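Local coordinates for beta-N-acetylhexosaminidase (Arthrobacter aurescens, PDB 3RCN), which probably hydrolyses terminal non-reducing N-acetyl-D-hexosamine residues in N-acetyl-beta-D-hexosaminides, as a member of glycosyl hydrolase family 20, at residues A[94-99]-A[235-240]; A[102-107]-A[166-171]; A[136-141]-A[480-485]. All coordinates share one frame; numbering follows the deposited sequence.

Contact 1 (A[94-99]-A[235-240])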
loop_
_atom_site.group_PDB
_atom_site.type_symbol
_atom_site.label_atom_id
_atom_site.label_comp_id
_atom_site.label_asym_id
_atom_site.label_seq_id
_atom_site.Cartn_x
_atom_site.Cartn_y
_atom_site.Cartn_z
ATOM N N GLY A 94 -8.145 30.136 1.317
ATOM C CA GLY A 94 -8.512 29.159 2.321
ATOM C C GLY A 94 -7.531 28.000 2.429
ATOM O O GLY A 94 -6.526 27.940 1.720
ATOM N N ALA A 95 -7.841 27.081 3.333
ATOM C CA ALA A 95 -7.045 25.896 3.555
ATOM C C ALA A 95 -6.786 25.122 2.264
ATOM O O ALA A 95 -5.628 24.834 1.928
ATOM C CB ALA A 95 -7.716 25.012 4.573
ATOM N N ALA A 96 -7.850 24.786 1.544
ATOM C CA ALA A 96 -7.699 24.049 0.299
ATOM C C ALA A 96 -6.760 24.764 -0.669
ATOM O O ALA A 96 -5.961 24.123 -1.350
ATOM C CB ALA A 96 -9.044 23.810 -0.351
ATOM N N GLY A 97 -6.849 26.088 -0.731
ATOM C CA GLY A 97 -5.985 26.852 -1.611
ATOM C C GLY A 97 -4.527 26.695 -1.221
ATOM O O GLY A 97 -3.664 26.438 -2.064
ATOM N N ALA A 98 -4.260 26.854 0.070
ATOM C CA ALA A 98 -2.917 26.712 0.611
ATOM C C ALA A 98 -2.399 25.302 0.349
ATOM O O ALA A 98 -1.224 25.103 0.071
ATOM C CB ALA A 98 -2.919 27.010 2.107
ATOM N N PHE A 99 -3.294 24.327 0.436
ATOM C CA PHE A 99 -2.927 22.949 0.197
ATOM C C PHE A 99 -2.430 22.803 -1.232
ATOM O O PHE A 99 -1.372 22.228 -1.470
ATOM C CB PHE A 99 -4.126 22.021 0.456
ATOM C CG PHE A 99 -3.832 20.575 0.201
ATOM C CD1 PHE A 99 -3.140 19.818 1.137
ATOM C CD2 PHE A 99 -4.234 19.968 -0.981
ATOM C CE1 PHE A 99 -2.858 18.472 0.904
ATOM C CE2 PHE A 99 -3.953 18.621 -1.224
ATOM C CZ PHE A 99 -3.271 17.873 -0.278
ATOM N N ASP A 235 -7.988 15.721 5.229
ATOM C CA ASP A 235 -6.699 16.386 5.412
ATOM C C ASP A 235 -6.150 16.860 4.066
ATOM O O ASP A 235 -5.420 17.838 3.991
ATOM C CB ASP A 235 -5.688 15.450 6.080
ATOM C CG ASP A 235 -5.835 15.398 7.601
ATOM O OD1 ASP A 235 -6.610 16.221 8.169
ATOM O OD2 ASP A 235 -5.148 14.539 8.220
ATOM N N ARG A 236 -6.470 16.118 3.013
ATOM C CA ARG A 236 -6.102 16.465 1.637
ATOM C C ARG A 236 -7.185 17.204 0.820
ATOM O O ARG A 236 -7.090 17.289 -0.413
ATOM C CB ARG A 236 -5.537 15.243 0.905
ATOM C CG ARG A 236 -4.181 14.785 1.467
ATOM C CD ARG A 236 -4.092 13.267 1.504
ATOM N NE ARG A 236 -2.893 12.799 2.188
ATOM C CZ ARG A 236 -2.775 12.647 3.505
ATOM N NH1 ARG A 236 -3.782 12.939 4.316
ATOM N NH2 ARG A 236 -1.638 12.200 4.014
ATOM N N HIS A 237 -8.275 17.604 1.482
ATOM C CA HIS A 237 -9.311 18.419 0.838
ATOM C C HIS A 237 -10.009 17.668 -0.281
ATOM O O HIS A 237 -10.352 18.216 -1.327
ATOM C CB HIS A 237 -8.757 19.770 0.367
ATOM C CG HIS A 237 -8.357 20.652 1.501
ATOM N ND1 HIS A 237 -9.266 21.419 2.201
ATOM C CD2 HIS A 237 -7.162 20.837 2.112
ATOM C CE1 HIS A 237 -8.640 22.060 3.170
ATOM N NE2 HIS A 237 -7.362 21.727 3.136
ATOM N N ILE A 238 -10.212 16.390 -0.032
ATOM C CA ILE A 238 -10.984 15.564 -0.923
ATOM C C ILE A 238 -12.280 15.189 -0.207
ATOM O O ILE A 238 -12.267 14.773 0.960
ATOM C CB ILE A 238 -10.173 14.330 -1.333
ATOM C CG1 ILE A 238 -8.933 14.778 -2.114
ATOM C CG2 ILE A 238 -11.017 13.370 -2.138
ATOM C CD1 ILE A 238 -7.862 13.712 -2.247
ATOM N N THR A 239 -13.398 15.379 -0.902
ATOM C CA THR A 239 -14.701 15.009 -0.380
ATOM C C THR A 239 -14.940 13.559 -0.795
ATOM O O THR A 239 -14.689 13.195 -1.947
ATOM C CB THR A 239 -15.795 15.949 -0.935
ATOM O OG1 THR A 239 -15.608 17.265 -0.397
ATOM C CG2 THR A 239 -17.199 15.452 -0.576
ATOM N N VAL A 240 -15.370 12.725 0.146
ATOM C CA VAL A 240 -15.671 11.333 -0.175
ATOM C C VAL A 240 -17.183 11.114 -0.274
ATOM O O VAL A 240 -17.896 11.141 0.734
ATOM C CB VAL A 240 -15.104 10.361 0.877
ATOM C CG1 VAL A 240 -15.509 8.941 0.540
ATOM C CG2 VAL A 240 -13.576 10.464 0.952
#
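H237 turns its imidazole toward helix 95-109 with CG anti to its own carbonyl carbon (chi1 -67°), and F99 answers with CG anti to the backbone N (chi1 179°). These torsions lay the H237 ring flat on the first turn of the helix and send the F99 ring past it toward R236. A96 CA sits over the centre of the imidazole, 3.5 Å from the ring centroid. This is a CH-pi contact almost exactly on the ring normal. A95 CB reaches H237 CE1 at 3.4 Å, and A96 CB lies 3.5 Å from H237 ND1. At the CD2 end of the ring, and from the same side, F99 CB packs on H237 CD2 at 3.7 Å. The two rings meet obliquely, with planes 52° apart. F99 also takes R236 over one face, where R236 CA lies 4.1 Å from the F99 ring centroid. R236 CG touches F99 CZ at 3.7 Å. The polar end of R236 extends from the contact to a salt bridge with E162, while W44 meets the F99 ring edge to face. No hydrogen bond joins the two segments. An alanine in place of H237 would probably leave A95 and A96 without the flat surface they rest on and open a gap beside F99 CB. The backbone of H237 has positive phi and is the C-prime residue of a Schellman motif. The motif ends helix 223-235 ahead of strand 239-243, a helix-to-strand turn of the catalytic alpha-beta barrel, here packed on the N-terminal domain.

Contact 2 (A[102-107]-A[166-171])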
loop_
_atom_site.group_PDB
_atom_site.type_symbol
_atom_site.label_atom_id
_atom_site.label_comp_id
_atom_site.label_asym_id
_atom_site.label_seq_id
_atom_site.Cartn_x
_atom_site.Cartn_y
_atom_site.Cartn_z
ATOM N N ALA A 102 0.964 24.233 -1.776
ATOM C CA ALA A 102 1.901 23.249 -1.264
ATOM C C ALA A 102 2.246 22.182 -2.292
ATOM O O ALA A 102 3.419 21.832 -2.453
ATOM C CB ALA A 102 1.348 22.591 0.003
ATOM N N GLN A 103 1.237 21.657 -2.981
ATOM C CA GLN A 103 1.490 20.644 -4.005
ATOM C C GLN A 103 2.334 21.226 -5.121
ATOM O O GLN A 103 3.302 20.616 -5.561
ATOM C CB GLN A 103 0.196 20.071 -4.568
ATOM C CG GLN A 103 -0.669 19.417 -3.520
ATOM C CD GLN A 103 -0.230 18.010 -3.167
ATOM O OE1 GLN A 103 0.673 17.447 -3.782
ATOM N NE2 GLN A 103 -0.880 17.431 -2.172
ATOM N N THR A 104 1.985 22.421 -5.568
ATOM C CA THR A 104 2.778 23.068 -6.599
ATOM C C THR A 104 4.230 23.276 -6.161
ATOM O O THR A 104 5.158 23.204 -6.971
ATOM C CB THR A 104 2.156 24.384 -7.012
ATOM O OG1 THR A 104 0.893 24.111 -7.624
ATOM C CG2 THR A 104 3.047 25.080 -8.014
ATOM N N LEU A 105 4.418 23.520 -4.873
ATOM C CA LEU A 105 5.748 23.665 -4.309
ATOM C C LEU A 105 6.517 22.357 -4.458
ATOM O O LEU A 105 7.616 22.332 -4.993
ATOM C CB LEU A 105 5.656 24.035 -2.833
ATOM C CG LEU A 105 6.992 24.432 -2.226
ATOM C CD1 LEU A 105 7.381 25.770 -2.820
ATOM C CD2 LEU A 105 6.912 24.501 -0.708
ATOM N N LEU A 106 5.927 21.263 -3.992
ATOM C CA LEU A 106 6.588 19.971 -4.087
ATOM C C LEU A 106 7.032 19.670 -5.507
ATOM O O LEU A 106 8.154 19.207 -5.718
ATOM C CB LEU A 106 5.695 18.855 -3.569
ATOM C CG LEU A 106 5.429 18.922 -2.072
ATOM C CD1 LEU A 106 4.832 17.610 -1.623
ATOM C CD2 LEU A 106 6.697 19.228 -1.293
ATOM N N GLN A 107 6.160 19.929 -6.482
ATOM C CA GLN A 107 6.545 19.762 -7.881
ATOM C C GLN A 107 7.748 20.636 -8.246
ATOM O O GLN A 107 8.636 20.192 -8.977
ATOM C CB GLN A 107 5.379 20.033 -8.823
ATOM C CG GLN A 107 4.222 19.068 -8.659
ATOM C CD GLN A 107 3.359 18.977 -9.900
ATOM O OE1 GLN A 107 3.496 19.775 -10.831
ATOM N NE2 GLN A 107 2.475 17.991 -9.927
HETATM N N MSE A 166 -2.380 15.057 -5.166
HETATM C CA MSE A 166 -1.205 15.589 -5.844
HETATM C C MSE A 166 -1.589 16.143 -7.212
HETATM O O MSE A 166 -0.918 17.017 -7.754
HETATM C CB MSE A 166 -0.121 14.512 -5.973
HETATM C CG MSE A 166 1.174 15.003 -6.610
HETATM SE SE MSE A 166 1.241 14.728 -8.547
HETATM C CE MSE A 166 2.151 12.950 -8.558
ATOM N N HIS A 167 -2.676 15.623 -7.762
ATOM C CA HIS A 167 -3.221 16.129 -9.021
ATOM C C HIS A 167 -4.316 17.191 -8.823
ATOM O O HIS A 167 -4.917 17.663 -9.791
ATOM C CB HIS A 167 -3.717 14.980 -9.888
ATOM C CG HIS A 167 -2.620 14.102 -10.398
ATOM N ND1 HIS A 167 -2.139 13.025 -9.687
ATOM C CD2 HIS A 167 -1.895 14.161 -11.539
ATOM C CE1 HIS A 167 -1.173 12.442 -10.379
ATOM N NE2 HIS A 167 -1.008 13.112 -11.504
ATOM N N LYS A 168 -4.545 17.565 -7.566
ATOM C CA LYS A 168 -5.521 18.580 -7.189
ATOM C C LYS A 168 -6.963 18.156 -7.456
ATOM O O LYS A 168 -7.827 18.996 -7.603
ATOM C CB LYS A 168 -5.228 19.890 -7.926
ATOM C CG LYS A 168 -3.909 20.591 -7.527
ATOM C CD LYS A 168 -3.730 21.911 -8.303
ATOM C CE LYS A 168 -2.597 22.797 -7.766
ATOM N NZ LYS A 168 -1.232 22.282 -8.070
ATOM N N LEU A 169 -7.204 16.848 -7.501
ATOM C CA LEU A 169 -8.547 16.296 -7.567
ATOM C C LEU A 169 -9.166 16.418 -6.186
ATOM O O LEU A 169 -8.523 16.068 -5.195
ATOM C CB LEU A 169 -8.514 14.833 -8.012
ATOM C CG LEU A 169 -7.972 14.664 -9.438
ATOM C CD1 LEU A 169 -7.612 13.228 -9.752
ATOM C CD2 LEU A 169 -8.954 15.201 -10.467
ATOM N N ASN A 170 -10.359 17.022 -6.120
ATOM C CA ASN A 170 -11.100 17.171 -4.865
ATOM C C ASN A 170 -12.267 16.219 -4.532
ATOM O O ASN A 170 -12.839 16.324 -3.455
ATOM C CB ASN A 170 -11.513 18.625 -4.653
ATOM C CG ASN A 170 -12.488 19.104 -5.690
ATOM O OD1 ASN A 170 -12.959 18.331 -6.525
ATOM N ND2 ASN A 170 -12.808 20.391 -5.641
ATOM N N VAL A 171 -12.631 15.297 -5.418
ATOM C CA VAL A 171 -13.753 14.410 -5.090
ATOM C C VAL A 171 -13.444 12.960 -5.361
ATOM O O VAL A 171 -12.942 12.606 -6.427
ATOM C CB VAL A 171 -15.106 14.775 -5.831
ATOM C CG1 VAL A 171 -16.194 13.781 -5.473
ATOM C CG2 VAL A 171 -15.578 16.151 -5.463
#
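K168 is the positive-phi residue of the Schellman motif that ends helix 154-166, and from this turn its side chain reaches T104 on helix 95-109. The turn leads into barrel strand 171-178, so the contact joins the catalytic domain to the N-terminal domain. The lysine chain runs extended and then bends at its last torsion (chi4 73°), which brings the ammonium group to the hydroxyl. K168 NZ donates to T104 OG1 at 2.8 Å. The same hydroxyl is hydrogen-bonded to Y80 OH. W483 packs against the lysine chain, with a longer cation-pi interaction at its end. Beside this bond, Q103 packs on M166, a selenomethionine. The Q103 chain bends at chi2 (-80°) and brings its amide over the M166 backbone. Q103 OE1 approaches M166 CA at 3.4 Å and M166 CB at 3.7 Å, as van der Waals contact. The two side chains lie nearly perpendicular. Further along helix 95-109, the extended Q107 chain carries its amide to the selenium: Q107 NE2 lies 3.8 Å from M166 SE. That amide nitrogen has its hydrogen bond elsewhere, with I11 O. H502 of helix 491-508 touches both Q107 and M166. The contact is wholly buried, and the K168 ammonium sits inside the domain interface, bound by T104 OG1. Burial beside a neutral hydroxyl may disfavour the charged form somewhat, and the cation-pi interaction may offset this in part. T104 OG1 is bonded to both K168 and Y80, so the hydroxyl that receives the lysine is itself held in place.

Contact 3 (A[136-141]-A[480-485])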
loop_
_atom_site.group_PDB
_atom_site.type_symbol
_atom_site.label_atom_id
_atom_site.label_comp_id
_atom_site.label_asym_id
_atom_site.label_seq_id
_atom_site.Cartn_x
_atom_site.Cartn_y
_atom_site.Cartn_z
ATOM N N PRO A 136 -8.809 26.597 -9.664
ATOM C CA PRO A 136 -9.463 25.528 -10.431
ATOM C C PRO A 136 -10.466 26.040 -11.478
ATOM O O PRO A 136 -11.208 26.981 -11.205
ATOM C CB PRO A 136 -10.196 24.722 -9.351
ATOM C CG PRO A 136 -10.477 25.701 -8.277
ATOM C CD PRO A 136 -9.318 26.683 -8.285
ATOM N N ARG A 137 -10.493 25.402 -12.646
ATOM C CA ARG A 137 -11.498 25.668 -13.661
ATOM C C ARG A 137 -12.834 25.108 -13.214
ATOM O O ARG A 137 -13.830 25.815 -13.233
ATOM C CB ARG A 137 -11.110 25.040 -14.995
ATOM C CG ARG A 137 -12.223 25.057 -16.024
ATOM C CD ARG A 137 -11.802 24.338 -17.298
ATOM N NE ARG A 137 -12.800 24.496 -18.353
ATOM C CZ ARG A 137 -12.898 23.719 -19.430
ATOM N NH1 ARG A 137 -12.057 22.707 -19.613
ATOM N NH2 ARG A 137 -13.847 23.952 -20.326
ATOM N N PHE A 138 -12.860 23.845 -12.795
ATOM C CA PHE A 138 -14.095 23.254 -12.259
ATOM C C PHE A 138 -13.997 23.149 -10.751
ATOM O O PHE A 138 -12.907 22.962 -10.203
ATOM C CB PHE A 138 -14.355 21.862 -12.826
ATOM C CG PHE A 138 -14.520 21.831 -14.310
ATOM C CD1 PHE A 138 -15.069 22.905 -14.981
ATOM C CD2 PHE A 138 -14.130 20.723 -15.037
ATOM C CE1 PHE A 138 -15.230 22.877 -16.348
ATOM C CE2 PHE A 138 -14.284 20.692 -16.409
ATOM C CZ PHE A 138 -14.839 21.775 -17.064
ATOM N N GLY A 139 -15.126 23.280 -10.074
ATOM C CA GLY A 139 -15.131 23.183 -8.628
ATOM C C GLY A 139 -15.259 21.747 -8.160
ATOM O O GLY A 139 -14.932 21.433 -7.022
ATOM N N TYR A 140 -15.785 20.884 -9.025
ATOM C CA TYR A 140 -15.923 19.482 -8.694
ATOM C C TYR A 140 -15.045 18.704 -9.667
ATOM O O TYR A 140 -15.378 18.600 -10.854
ATOM C CB TYR A 140 -17.404 19.103 -8.820
ATOM C CG TYR A 140 -17.752 17.644 -8.593
ATOM C CD1 TYR A 140 -18.658 17.272 -7.601
ATOM C CD2 TYR A 140 -17.211 16.642 -9.394
ATOM C CE1 TYR A 140 -19.011 15.937 -7.408
ATOM C CE2 TYR A 140 -17.552 15.306 -9.202
ATOM C CZ TYR A 140 -18.451 14.961 -8.201
ATOM O OH TYR A 140 -18.784 13.637 -7.995
ATOM N N ARG A 141 -13.917 18.184 -9.171
ATOM C CA ARG A 141 -12.999 17.424 -10.010
ATOM C C ARG A 141 -12.856 16.039 -9.393
ATOM O O ARG A 141 -12.137 15.840 -8.408
ATOM C CB ARG A 141 -11.659 18.158 -10.039
ATOM C CG ARG A 141 -11.821 19.663 -10.306
ATOM C CD ARG A 141 -10.524 20.469 -10.260
ATOM N NE ARG A 141 -9.911 20.477 -8.935
ATOM C CZ ARG A 141 -10.371 21.152 -7.880
ATOM N NH1 ARG A 141 -9.728 21.094 -6.714
ATOM N NH2 ARG A 141 -11.470 21.885 -7.979
ATOM N N GLU A 480 -5.635 17.802 -15.499
ATOM C CA GLU A 480 -5.361 19.092 -16.132
ATOM C C GLU A 480 -6.624 19.663 -16.781
ATOM O O GLU A 480 -6.935 20.849 -16.651
ATOM C CB GLU A 480 -4.232 18.980 -17.160
ATOM C CG GLU A 480 -3.900 20.311 -17.812
ATOM C CD GLU A 480 -2.430 20.465 -18.193
ATOM O OE1 GLU A 480 -1.567 20.329 -17.303
ATOM O OE2 GLU A 480 -2.144 20.740 -19.379
ATOM N N VAL A 481 -7.348 18.802 -17.485
ATOM C CA VAL A 481 -8.612 19.194 -18.081
ATOM C C VAL A 481 -9.542 19.781 -17.014
ATOM O O VAL A 481 -10.202 20.780 -17.258
ATOM C CB VAL A 481 -9.284 18.006 -18.811
ATOM C CG1 VAL A 481 -10.696 18.364 -19.254
ATOM C CG2 VAL A 481 -8.428 17.542 -19.997
ATOM N N PHE A 482 -9.563 19.183 -15.823
ATOM C CA PHE A 482 -10.428 19.661 -14.736
ATOM C C PHE A 482 -9.927 20.923 -14.039
ATOM O O PHE A 482 -10.727 21.746 -13.602
ATOM C CB PHE A 482 -10.628 18.586 -13.663
ATOM C CG PHE A 482 -11.331 17.357 -14.154
ATOM C CD1 PHE A 482 -11.718 17.244 -15.476
ATOM C CD2 PHE A 482 -11.601 16.307 -13.282
ATOM C CE1 PHE A 482 -12.369 16.103 -15.926
ATOM C CE2 PHE A 482 -12.243 15.166 -13.721
ATOM C CZ PHE A 482 -12.631 15.062 -15.049
ATOM N N TRP A 483 -8.623 20.989 -13.796
ATOM C CA TRP A 483 -8.013 22.149 -13.151
ATOM C C TRP A 483 -7.672 23.370 -14.022
ATOM O O TRP A 483 -8.061 24.499 -13.709
ATOM C CB TRP A 483 -6.759 21.719 -12.364
ATOM C CG TRP A 483 -6.160 22.852 -11.625
ATOM C CD1 TRP A 483 -5.313 23.797 -12.121
ATOM C CD2 TRP A 483 -6.407 23.206 -10.264
ATOM N NE1 TRP A 483 -4.991 24.704 -11.141
ATOM C CE2 TRP A 483 -5.654 24.365 -9.991
ATOM C CE3 TRP A 483 -7.192 22.656 -9.249
ATOM C CZ2 TRP A 483 -5.659 24.982 -8.747
ATOM C CZ3 TRP A 483 -7.199 23.269 -8.014
ATOM C CH2 TRP A 483 -6.437 24.422 -7.771
ATOM N N SER A 484 -6.978 23.134 -15.133
ATOM C CA SER A 484 -6.276 24.219 -15.811
ATOM C C SER A 484 -7.168 25.063 -16.709
ATOM O O SER A 484 -8.364 24.850 -16.795
ATOM C CB SER A 484 -5.101 23.694 -16.649
ATOM O OG SER A 484 -4.264 22.841 -15.898
ATOM N N ASN A 485 -6.534 26.015 -17.382
ATOM C CA ASN A 485 -7.158 26.892 -18.355
ATOM C C ASN A 485 -7.241 26.216 -19.733
ATOM O O ASN A 485 -6.222 25.819 -20.310
ATOM C CB ASN A 485 -6.353 28.202 -18.417
ATOM C CG ASN A 485 -6.904 29.207 -19.419
ATOM O OD1 ASN A 485 -7.973 29.020 -19.999
ATOM N ND2 ASN A 485 -6.173 30.297 -19.612
HETATM O O HOH W 1 -9.056 22.877 -18.708
#
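R137 N donates to W483 O at 2.8 Å, and F138 N donates to F482 O at 3.1 Å. The second bond is the straighter at the hydrogen (156°) and lies nearly along the C=O axis, whereas the R137 donor is tilted from the carbonyl plane of W483. Two carbonyls from the end of helix 474-483 are thus taken by successive N-H groups of the loop before strand 140-146. W483 O also accepts from W15 NE1. A water extends the polar link: it accepts from R137 NH1 and donates to V481 O and S484 O. The R137 chain is extended from CG to NE, which carries its guanidinium along the helix end to that water. R141 ties the loop to itself, with NH2 donating to F138 O at 2.9 Å, close to the guanidinium plane. NH2 also forms a salt bridge with E78, and R141 NE donates to K168 O, so bonds to separate groups hold this guanidinium.

Its face then meets the W483 indole edge-on. R141 NE lies 3.5 Å from W483 CE3, with the two planes 84° apart. P136 covers a face of the same indole, its CB 3.9 Å from the centroid of the six-membered ring in a CH-pi contact. W483 NE1 is bound to D134 OD1. Outward of this, R141 CG packs on F482 CB at 3.7 Å, and F138 CD2 comes to 4.3 Å from F482 CD1. Strand 140-146 pairs in parallel with strand 449-456, which precedes helix 474-483 in the chain. The contact joins the entry to the first barrel strand with a helix that follows the last, the closing region of a TIM barrel.

Along the chain the segments come in the order 94-99, 102-107, 136-141, 166-171, 235-240, 480-485. Contact 2 is nested inside contact 1, while contact 3 crosses both. Contacts 1 and 2 share helix 95-109 of the N-terminal domain, with centres about 10 Å apart. Contact 3 lies about 12 Å from contact 2 and 15 Å from contact 1, centre to centre. N170 bridges all three: its backbone O probably accepts from T239 N, and its side chain probably bonds G139 O and R141 N. Helix 95-109 packs on the turns leading into strands 171-178 and 239-243, joining the N-terminal and catalytic domains, while helix 474-483 packs on the lead-in to 140-146.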